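Local atomic coordinates of VirX1 (Cyanophage Syn10, PDB entry 6QGM), a protein that iodinates diverse substrates as a marine viral halogenase of the tryptophan halogenase family, probably with a reduced flavin as cofactor. Residues Val45-Thr49 against Tyr165-Ala169; Asn250-Thr256 against Lys322-Ile328; Ile328-Arg333 against Ser347-Glu352. All blocks are in the same frame, centred on the assembly; numbering follows the deposited sequence.

Contact 1: residues Val45-Thr49 against Tyr165-Ala169; sequences VGEST and YHIDA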
loop_
_atom_site.group_PDB
_atom_site.type_symbol
_atom_site.label_atom_id
_atom_site.label_comp_id
_atom_site.label_asym_id
_atom_site.label_seq_id
_atom_site.Cartn_x
_atom_site.Cartn_y
_atom_site.Cartn_z
ATOM N N VAL B 45 39.023 7.479 15.966
ATOM C CA VAL B 45 38.078 6.655 16.793
ATOM C C VAL B 45 37.395 5.587 15.907
ATOM O O VAL B 45 37.062 5.870 14.718
ATOM C CB VAL B 45 37.078 7.522 17.593
ATOM C CG1 VAL B 45 37.349 9.022 17.473
ATOM C CG2 VAL B 45 35.609 7.229 17.324
ATOM N N GLY B 46 37.292 4.379 16.452
ATOM C CA GLY B 46 36.863 3.199 15.689
ATOM C C GLY B 46 35.380 3.254 15.388
ATOM O O GLY B 46 34.636 3.697 16.242
ATOM N N GLU B 47 34.967 2.765 14.219
ATOM C CA GLU B 47 33.542 2.626 13.819
ATOM C C GLU B 47 33.368 1.398 12.918
ATOM O O GLU B 47 34.248 1.170 12.071
ATOM C CB GLU B 47 33.139 3.871 13.048
ATOM C CG GLU B 47 31.674 4.206 13.142
ATOM C CD GLU B 47 31.335 5.456 12.360
ATOM O OE1 GLU B 47 32.291 6.148 11.934
ATOM O OE2 GLU B 47 30.126 5.736 12.174
ATOM N N SER B 48 32.253 0.685 13.048
ATOM C CA SER B 48 31.892 -0.482 12.199
ATOM C C SER B 48 30.962 -0.014 11.074
ATOM O O SER B 48 30.280 1.017 11.240
ATOM C CB SER B 48 31.310 -1.640 13.009
ATOM O OG SER B 48 30.057 -1.328 13.551
ATOM N N THR B 49 30.988 -0.731 9.954
ATOM C CA THR B 49 30.276 -0.404 8.698
ATOM C C THR B 49 29.212 -1.473 8.450
ATOM O O THR B 49 29.187 -2.478 9.175
ATOM C CB THR B 49 31.279 -0.303 7.541
ATOM O OG1 THR B 49 31.822 -1.610 7.308
ATOM C CG2 THR B 49 32.408 0.682 7.797
ATOM N N TYR B 165 33.474 -4.180 7.548
ATOM C CA TYR B 165 34.791 -3.717 8.073
ATOM C C TYR B 165 34.612 -2.946 9.382
ATOM O O TYR B 165 33.587 -2.277 9.557
ATOM C CB TYR B 165 35.482 -2.835 7.032
ATOM C CG TYR B 165 35.540 -3.433 5.647
ATOM C CD1 TYR B 165 34.501 -3.274 4.744
ATOM C CD2 TYR B 165 36.629 -4.173 5.229
ATOM C CE1 TYR B 165 34.538 -3.822 3.469
ATOM C CE2 TYR B 165 36.683 -4.737 3.963
ATOM C CZ TYR B 165 35.642 -4.552 3.077
ATOM O OH TYR B 165 35.710 -5.094 1.829
ATOM N N HIS B 166 35.572 -3.092 10.294
ATOM C CA HIS B 166 35.875 -2.154 11.413
ATOM C C HIS B 166 36.994 -1.225 10.941
ATOM O O HIS B 166 37.987 -1.747 10.435
ATOM C CB HIS B 166 36.290 -2.915 12.682
ATOM C CG HIS B 166 35.290 -3.925 13.134
ATOM N ND1 HIS B 166 35.547 -5.278 13.122
ATOM C CD2 HIS B 166 34.047 -3.790 13.629
ATOM C CE1 HIS B 166 34.514 -5.927 13.608
ATOM N NE2 HIS B 166 33.576 -5.031 13.935
ATOM N N ILE B 167 36.824 0.089 11.049
ATOM C CA ILE B 167 37.800 1.093 10.534
ATOM C C ILE B 167 38.023 2.171 11.593
ATOM O O ILE B 167 37.103 2.435 12.397
ATOM C CB ILE B 167 37.305 1.689 9.200
ATOM C CG1 ILE B 167 36.100 2.605 9.399
ATOM C CG2 ILE B 167 37.007 0.580 8.183
ATOM C CD1 ILE B 167 35.590 3.238 8.129
ATOM N N ASP B 168 39.214 2.763 11.592
ATOM C CA ASP B 168 39.493 4.086 12.203
ATOM C C ASP B 168 39.045 5.115 11.163
ATOM O O ASP B 168 39.711 5.214 10.112
ATOM C CB ASP B 168 40.972 4.195 12.582
ATOM C CG ASP B 168 41.451 5.558 13.064
ATOM O OD1 ASP B 168 40.891 6.583 12.630
ATOM O OD2 ASP B 168 42.403 5.591 13.849
ATOM N N ALA B 169 37.937 5.818 11.416
ATOM C CA ALA B 169 37.262 6.680 10.417
ATOM C C ALA B 169 38.171 7.837 9.981
ATOM O O ALA B 169 38.119 8.196 8.802
ATOM C CB ALA B 169 35.965 7.170 11.004
#
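Thr-49 grips the backbone of Tyr-165 twice, a compact example of one residue using main chain and side chain on a single acceptor. Its CB lies 3.6 Å from Tyr-165 O, and there the side chain divides. With OG1 set between the backbone N and the carbonyl carbon (chi1 67°), the hydroxyl turns back to donate to Tyr-165 O at 2.9 Å, in the carbonyl plane and on a lone pair. Thr-49 N donates to the same oxygen at 3.1 Å, nearly head-on to the C=O, leaving the hydroxyl to come in from the flank. The other branch, Thr-49 CG2, lies 3.6 Å from Tyr-165 O. The same Thr-49 CG2 reaches Ile-167 CD1 at 4.1 Å, the two side chains crossing at about a right angle. Further along, Glu-47 and Ile-167 exchange two backbone bonds, and a weak one from Ala-169 N to Val-45 O ends the series. On the Ile-167 face Glu-47 stretches out fully, its OE1 passing 3.9 Å from Ala-169 CB.

On the opposite face, Ser-48 CB lies 3.5 Å from His-166 CD2, oblique to the ring. The polar ends of this pair look elsewhere: Ser-48 OG bonds Ser-356, while the imidazole is fixed in rotation by Thr-271 at NE2 and Thr-74 at ND1.

Asp-168 N-caps helix 169-181 and also forms a salt bridge to Arg-289. The arrangement is a short antiparallel pairing at one side of a three-stranded sheet, next to Ile-284 and Pro-285 of the WxWxIP signature of flavin-dependent halogenases. The chain just before Val-45 is not modelled, consistent with the mobile strap that links flavin and substrate sites in relatives.

Contact 2: residues Asn250-Thr256 against Lys322-Ile328; sequences NDKAMAT and KIFHIDI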
loop_
_atom_site.group_PDB
_atom_site.type_symbol
_atom_site.label_atom_id
_atom_site.label_comp_id
_atom_site.label_asym_id
_atom_site.label_seq_id
_atom_site.Cartn_x
_atom_site.Cartn_y
_atom_site.Cartn_z
ATOM N N ASN B 250 18.235 7.013 24.170
ATOM C CA ASN B 250 19.692 7.277 24.312
ATOM C C ASN B 250 20.021 8.638 23.691
ATOM O O ASN B 250 19.762 8.831 22.517
ATOM C CB ASN B 250 20.518 6.104 23.762
ATOM C CG ASN B 250 20.293 4.834 24.553
ATOM O OD1 ASN B 250 19.870 4.900 25.700
ATOM N ND2 ASN B 250 20.581 3.683 23.960
ATOM N N ASP B 251 20.549 9.557 24.491
ATOM C CA ASP B 251 20.827 10.964 24.094
ATOM C C ASP B 251 22.276 11.339 24.426
ATOM O O ASP B 251 22.670 12.474 24.105
ATOM C CB ASP B 251 19.840 11.896 24.789
ATOM C CG ASP B 251 19.873 11.774 26.301
ATOM O OD1 ASP B 251 20.322 10.710 26.793
ATOM O OD2 ASP B 251 19.433 12.723 26.972
ATOM N N LYS B 252 23.038 10.424 25.033
ATOM C CA LYS B 252 24.456 10.636 25.432
ATOM C C LYS B 252 25.304 9.459 24.951
ATOM O O LYS B 252 24.757 8.332 24.833
ATOM C CB LYS B 252 24.561 10.724 26.951
ATOM C CG LYS B 252 23.683 11.771 27.611
ATOM C CD LYS B 252 23.881 13.155 27.036
ATOM C CE LYS B 252 23.098 14.224 27.766
ATOM N NZ LYS B 252 23.896 15.462 27.939
ATOM N N ALA B 253 26.594 9.693 24.724
ATOM C CA ALA B 253 27.607 8.630 24.514
ATOM C C ALA B 253 28.911 9.042 25.192
ATOM O O ALA B 253 29.222 10.234 25.221
ATOM C CB ALA B 253 27.815 8.353 23.041
ATOM N N MET B 254 29.618 8.086 25.772
ATOM C CA MET B 254 31.053 8.214 26.116
ATOM C C MET B 254 31.790 7.118 25.335
ATOM O O MET B 254 31.165 6.089 25.014
ATOM C CB MET B 254 31.282 8.094 27.632
ATOM C CG MET B 254 30.670 6.859 28.252
ATOM S SD MET B 254 30.759 6.840 30.027
ATOM C CE MET B 254 29.566 8.107 30.442
ATOM N N ALA B 255 33.048 7.366 24.964
ATOM C CA ALA B 255 33.862 6.483 24.098
ATOM C C ALA B 255 35.296 6.471 24.620
ATOM O O ALA B 255 35.700 7.430 25.313
ATOM C CB ALA B 255 33.777 6.942 22.667
ATOM N N THR B 256 36.015 5.389 24.334
ATOM C CA THR B 256 37.393 5.164 24.820
ATOM C C THR B 256 38.122 4.194 23.884
ATOM O O THR B 256 37.477 3.578 22.991
ATOM C CB THR B 256 37.369 4.705 26.288
ATOM O OG1 THR B 256 38.694 4.772 26.812
ATOM C CG2 THR B 256 36.806 3.310 26.485
ATOM N N LYS B 322 41.078 6.516 29.129
ATOM C CA LYS B 322 40.692 7.922 28.852
ATOM C C LYS B 322 39.332 7.913 28.135
ATOM O O LYS B 322 39.255 7.328 27.048
ATOM C CB LYS B 322 41.804 8.576 28.032
ATOM C CG LYS B 322 41.718 10.075 27.833
ATOM C CD LYS B 322 42.979 10.583 27.161
ATOM C CE LYS B 322 43.031 12.092 26.974
ATOM N NZ LYS B 322 43.649 12.485 25.678
ATOM N N ILE B 323 38.316 8.532 28.740
ATOM C CA ILE B 323 36.894 8.520 28.279
ATOM C C ILE B 323 36.522 9.923 27.792
ATOM O O ILE B 323 36.744 10.904 28.551
ATOM C CB ILE B 323 35.945 8.038 29.398
ATOM C CG1 ILE B 323 36.300 6.613 29.837
ATOM C CG2 ILE B 323 34.486 8.165 28.988
ATOM C CD1 ILE B 323 35.354 6.020 30.839
ATOM N N PHE B 324 35.991 9.993 26.560
ATOM C CA PHE B 324 35.540 11.234 25.891
ATOM C C PHE B 324 34.013 11.203 25.775
ATOM O O PHE B 324 33.512 10.311 25.076
ATOM C CB PHE B 324 36.274 11.381 24.552
ATOM C CG PHE B 324 37.743 11.721 24.695
ATOM C CD1 PHE B 324 38.158 12.851 25.408
ATOM C CD2 PHE B 324 38.726 10.843 24.252
ATOM C CE1 PHE B 324 39.503 13.136 25.582
ATOM C CE2 PHE B 324 40.070 11.126 24.429
ATOM C CZ PHE B 324 40.452 12.274 25.082
ATOM N N HIS B 325 33.325 12.170 26.383
ATOM C CA HIS B 325 31.850 12.342 26.347
ATOM C C HIS B 325 31.448 13.097 25.088
ATOM O O HIS B 325 32.023 14.139 24.806
ATOM C CB HIS B 325 31.354 13.067 27.602
ATOM C CG HIS B 325 31.606 12.264 28.823
ATOM N ND1 HIS B 325 32.827 12.268 29.448
ATOM C CD2 HIS B 325 30.838 11.377 29.492
ATOM C CE1 HIS B 325 32.811 11.424 30.448
ATOM N NE2 HIS B 325 31.599 10.879 30.518
ATOM N N ILE B 326 30.472 12.557 24.373
ATOM C CA ILE B 326 29.927 13.152 23.130
ATOM C C ILE B 326 28.450 13.443 23.381
ATOM O O ILE B 326 27.730 12.603 24.001
ATOM C CB ILE B 326 30.137 12.240 21.914
ATOM C CG1 ILE B 326 31.490 11.526 21.940
ATOM C CG2 ILE B 326 29.964 13.064 20.650
ATOM C CD1 ILE B 326 31.448 10.101 21.395
ATOM N N ASP B 327 28.033 14.623 22.928
ATOM C CA ASP B 327 26.617 15.059 22.934
ATOM C C ASP B 327 26.075 14.682 21.553
ATOM O O ASP B 327 26.559 15.280 20.564
ATOM C CB ASP B 327 26.571 16.548 23.287
ATOM C CG ASP B 327 27.828 17.303 22.852
ATOM O OD1 ASP B 327 28.487 16.858 21.866
ATOM O OD2 ASP B 327 28.136 18.312 23.484
ATOM N N ILE B 328 25.185 13.683 21.504
ATOM C CA ILE B 328 24.784 13.031 20.230
ATOM C C ILE B 328 23.460 13.663 19.795
ATOM O O ILE B 328 22.494 13.631 20.612
ATOM C CB ILE B 328 24.688 11.497 20.349
ATOM C CG1 ILE B 328 23.760 11.040 21.479
ATOM C CG2 ILE B 328 26.083 10.909 20.473
ATOM C CD1 ILE B 328 23.126 9.685 21.224
#
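Met-254 and His-325 run alongside each other in the same direction. The backbone pairing sets Met-254 CB over one face of the imidazole, a CH-pi contact 4.2 Å from the ring centroid. The methionine's torsions direct the rest: CG sits between the backbone N and the carbonyl carbon (chi1 53°), and the bend at chi3 (71°) brings Met-254 CE back to 3.4 Å from His-325 NE2. Ile-323 CG2 also packs on Met-254 CB, at 3.5 Å.

The reverse face is smoother. Ala-253 CB meets Ile-328 CG2 at 4.0 Å, and Ile-326 CD1 rests on Ala-255 CB at 4.1 Å, with Trp-282 also against Ala-255. Backbone bonds join Ala-253 to Ile-326 and Ala-255 to Phe-324, two in each pair. At the end, Thr-256 OG1 donates to Lys-322 O at 2.6 Å from well above the carbonyl plane, not along a lone pair.

On the far side of the strand a classic beta bulge sets Asp-251 and Lys-252 together opposite Tyr-296. Strand 324-327 is the antiparallel outer strand, within this chain, of a mixed sheet in which 279-285, beyond 290-296, carries the halogenase WxWxIP signature.

Contact 3: residues Ile328-Arg333 against Ser347-Glu352; sequences IGHGKR and SYGFIE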
loop_
_atom_site.group_PDB
_atom_site.type_symbol
_atom_site.label_atom_id
_atom_site.label_comp_id
_atom_site.label_asym_id
_atom_site.label_seq_id
_atom_site.Cartn_x
_atom_site.Cartn_y
_atom_site.Cartn_z
ATOM N N ILE B 328 25.185 13.683 21.504
ATOM C CA ILE B 328 24.784 13.031 20.230
ATOM C C ILE B 328 23.460 13.663 19.795
ATOM O O ILE B 328 22.494 13.631 20.612
ATOM C CB ILE B 328 24.688 11.497 20.349
ATOM C CG1 ILE B 328 23.760 11.040 21.479
ATOM C CG2 ILE B 328 26.083 10.909 20.473
ATOM C CD1 ILE B 328 23.126 9.685 21.224
ATOM N N GLY B 329 23.429 14.204 18.568
ATOM C CA GLY B 329 22.188 14.597 17.894
ATOM C C GLY B 329 21.407 13.378 17.427
ATOM O O GLY B 329 21.522 13.098 16.224
ATOM N N HIS B 330 20.640 12.724 18.315
ATOM C CA HIS B 330 19.930 11.448 18.031
ATOM C C HIS B 330 18.593 11.744 17.334
ATOM O O HIS B 330 17.546 11.850 18.015
ATOM C CB HIS B 330 19.752 10.609 19.303
ATOM C CG HIS B 330 19.638 9.143 19.035
ATOM N ND1 HIS B 330 19.716 8.212 20.031
ATOM C CD2 HIS B 330 19.493 8.451 17.889
ATOM C CE1 HIS B 330 19.593 7.006 19.520
ATOM N NE2 HIS B 330 19.460 7.125 18.208
ATOM N N GLY B 331 18.649 11.872 16.010
ATOM C CA GLY B 331 17.534 12.377 15.196
ATOM C C GLY B 331 18.006 12.757 13.813
ATOM O O GLY B 331 19.046 12.239 13.367
ATOM N N LYS B 332 17.264 13.647 13.162
ATOM C CA LYS B 332 17.522 14.117 11.781
ATOM C C LYS B 332 17.046 15.563 11.669
ATOM O O LYS B 332 16.068 15.928 12.350
ATOM C CB LYS B 332 16.724 13.283 10.778
ATOM C CG LYS B 332 15.314 12.976 11.267
ATOM C CD LYS B 332 14.331 12.627 10.211
ATOM C CE LYS B 332 12.915 12.764 10.727
ATOM N NZ LYS B 332 11.935 12.205 9.762
ATOM N N ARG B 333 17.703 16.336 10.813
ATOM C CA ARG B 333 17.151 17.608 10.302
ATOM C C ARG B 333 15.885 17.269 9.497
ATOM O O ARG B 333 15.782 16.139 8.951
ATOM C CB ARG B 333 18.194 18.328 9.452
ATOM C CG ARG B 333 19.506 18.610 10.168
ATOM C CD ARG B 333 19.336 19.673 11.232
ATOM N NE ARG B 333 20.382 19.633 12.243
ATOM C CZ ARG B 333 20.444 20.471 13.263
ATOM N NH1 ARG B 333 19.536 21.426 13.387
ATOM N NH2 ARG B 333 21.405 20.362 14.152
ATOM N N SER B 347 25.882 16.063 10.530
ATOM C CA SER B 347 25.273 17.393 10.270
ATOM C C SER B 347 23.803 17.227 9.861
ATOM O O SER B 347 23.007 18.143 10.147
ATOM C CB SER B 347 26.041 18.144 9.218
ATOM O OG SER B 347 26.085 17.398 8.021
ATOM N N TYR B 348 23.456 16.110 9.209
ATOM C CA TYR B 348 22.060 15.808 8.786
ATOM C C TYR B 348 21.358 14.951 9.841
ATOM O O TYR B 348 20.282 15.370 10.342
ATOM C CB TYR B 348 21.979 15.117 7.424
ATOM C CG TYR B 348 20.630 14.483 7.188
ATOM C CD1 TYR B 348 19.494 15.257 7.063
ATOM C CD2 TYR B 348 20.474 13.114 7.139
ATOM C CE1 TYR B 348 18.241 14.705 6.876
ATOM C CE2 TYR B 348 19.231 12.527 6.963
ATOM C CZ TYR B 348 18.106 13.322 6.828
ATOM O OH TYR B 348 16.882 12.735 6.634
ATOM N N GLY B 349 21.910 13.776 10.153
ATOM C CA GLY B 349 21.221 12.769 10.993
ATOM C C GLY B 349 22.184 11.786 11.631
ATOM O O GLY B 349 23.370 11.709 11.212
ATOM N N PHE B 350 21.694 11.062 12.632
ATOM C CA PHE B 350 22.469 10.065 13.402
ATOM C C PHE B 350 21.481 9.123 14.096
ATOM O O PHE B 350 20.521 9.606 14.720
ATOM C CB PHE B 350 23.412 10.798 14.364
ATOM C CG PHE B 350 24.115 9.915 15.362
ATOM C CD1 PHE B 350 23.496 9.539 16.541
ATOM C CD2 PHE B 350 25.398 9.444 15.118
ATOM C CE1 PHE B 350 24.152 8.728 17.460
ATOM C CE2 PHE B 350 26.042 8.626 16.033
ATOM C CZ PHE B 350 25.422 8.281 17.202
ATOM N N ILE B 351 21.704 7.819 13.971
ATOM C CA ILE B 351 21.112 6.761 14.839
ATOM C C ILE B 351 22.254 6.181 15.669
ATOM O O ILE B 351 23.323 5.976 15.109
ATOM C CB ILE B 351 20.402 5.678 14.005
ATOM C CG1 ILE B 351 19.469 6.287 12.962
ATOM C CG2 ILE B 351 19.676 4.682 14.896
ATOM C CD1 ILE B 351 19.182 5.379 11.796
ATOM N N GLU B 352 22.052 5.966 16.967
ATOM C CA GLU B 352 23.058 5.278 17.813
ATOM C C GLU B 352 23.468 4.019 17.056
ATOM O O GLU B 352 22.614 3.368 16.448
ATOM C CB GLU B 352 22.489 4.993 19.198
ATOM C CG GLU B 352 21.274 4.061 19.213
ATOM C CD GLU B 352 20.805 3.743 20.616
ATOM O OE1 GLU B 352 21.639 3.865 21.521
ATOM O OE2 GLU B 352 19.629 3.473 20.820
#
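A T-shaped aromatic pair marks this contact, the edge of Phe-350 directed at the face of His-330 with centroids 5.9 Å apart and planes at 73°. The imidazole, its CG anti to the backbone N (chi1 -154°), reaches across the strands so that His-330 CE1 comes 3.4 Å from Glu-352 CG, with Glu-352 OE2 at the ring edge. Outside partners hold both groups: His-330 ND1 donates to Asn-250 O, and the Glu-352 carboxylate is shared among Asn-250, Trp-280 and Tyr-407. Elsewhere on its ring, Phe-350 CE1 meets Ile-328 CD1 at 4.0 Å, and Phe-228 adds another edge-to-face ring.

Two successive inverse gamma turns, centred on Gly-329 and His-330, lead the chain into strand 331-333, the middle member of a small antiparallel sheet with 241-243 and 349-350. Phe-350 N donates to Gly-331 O at 3.0 Å, and Arg-333 N to Tyr-348 O at 2.8 Å. Between these bonds Lys-332 and Gly-349 form a non-hydrogen-bonded pair, CA to CA 4.0 Å; the lysine ammonium runs out to salt bridges with Asp-393 and Asp-397. Arg-333 bends at chi2, with CG 3.5 Å from Ser-347 O, and its NH1 donates to Glu-239 O.

Overall arrangement
From the N terminus, contact 1 closes first, looping the 115 residues between its segments back onto strand 46-48 before contact 2 opens. Contact 2 spans 65 residues, bringing strand 324-327 beside 252-256. Contact 3 then closes a short loop of 13. None nests within or crosses another: they run in series, and contacts 2 and 3 share Ile-328. Contacts 2 and 3 also touch through Asn-250; their centres lie about 14 Å apart. Contact 1 stands clear, its nearest atoms about 6 Å from either. Each joins strands of a different sheet, and residues of all three touch or bond strand 279-285, with its WxWxIP signature.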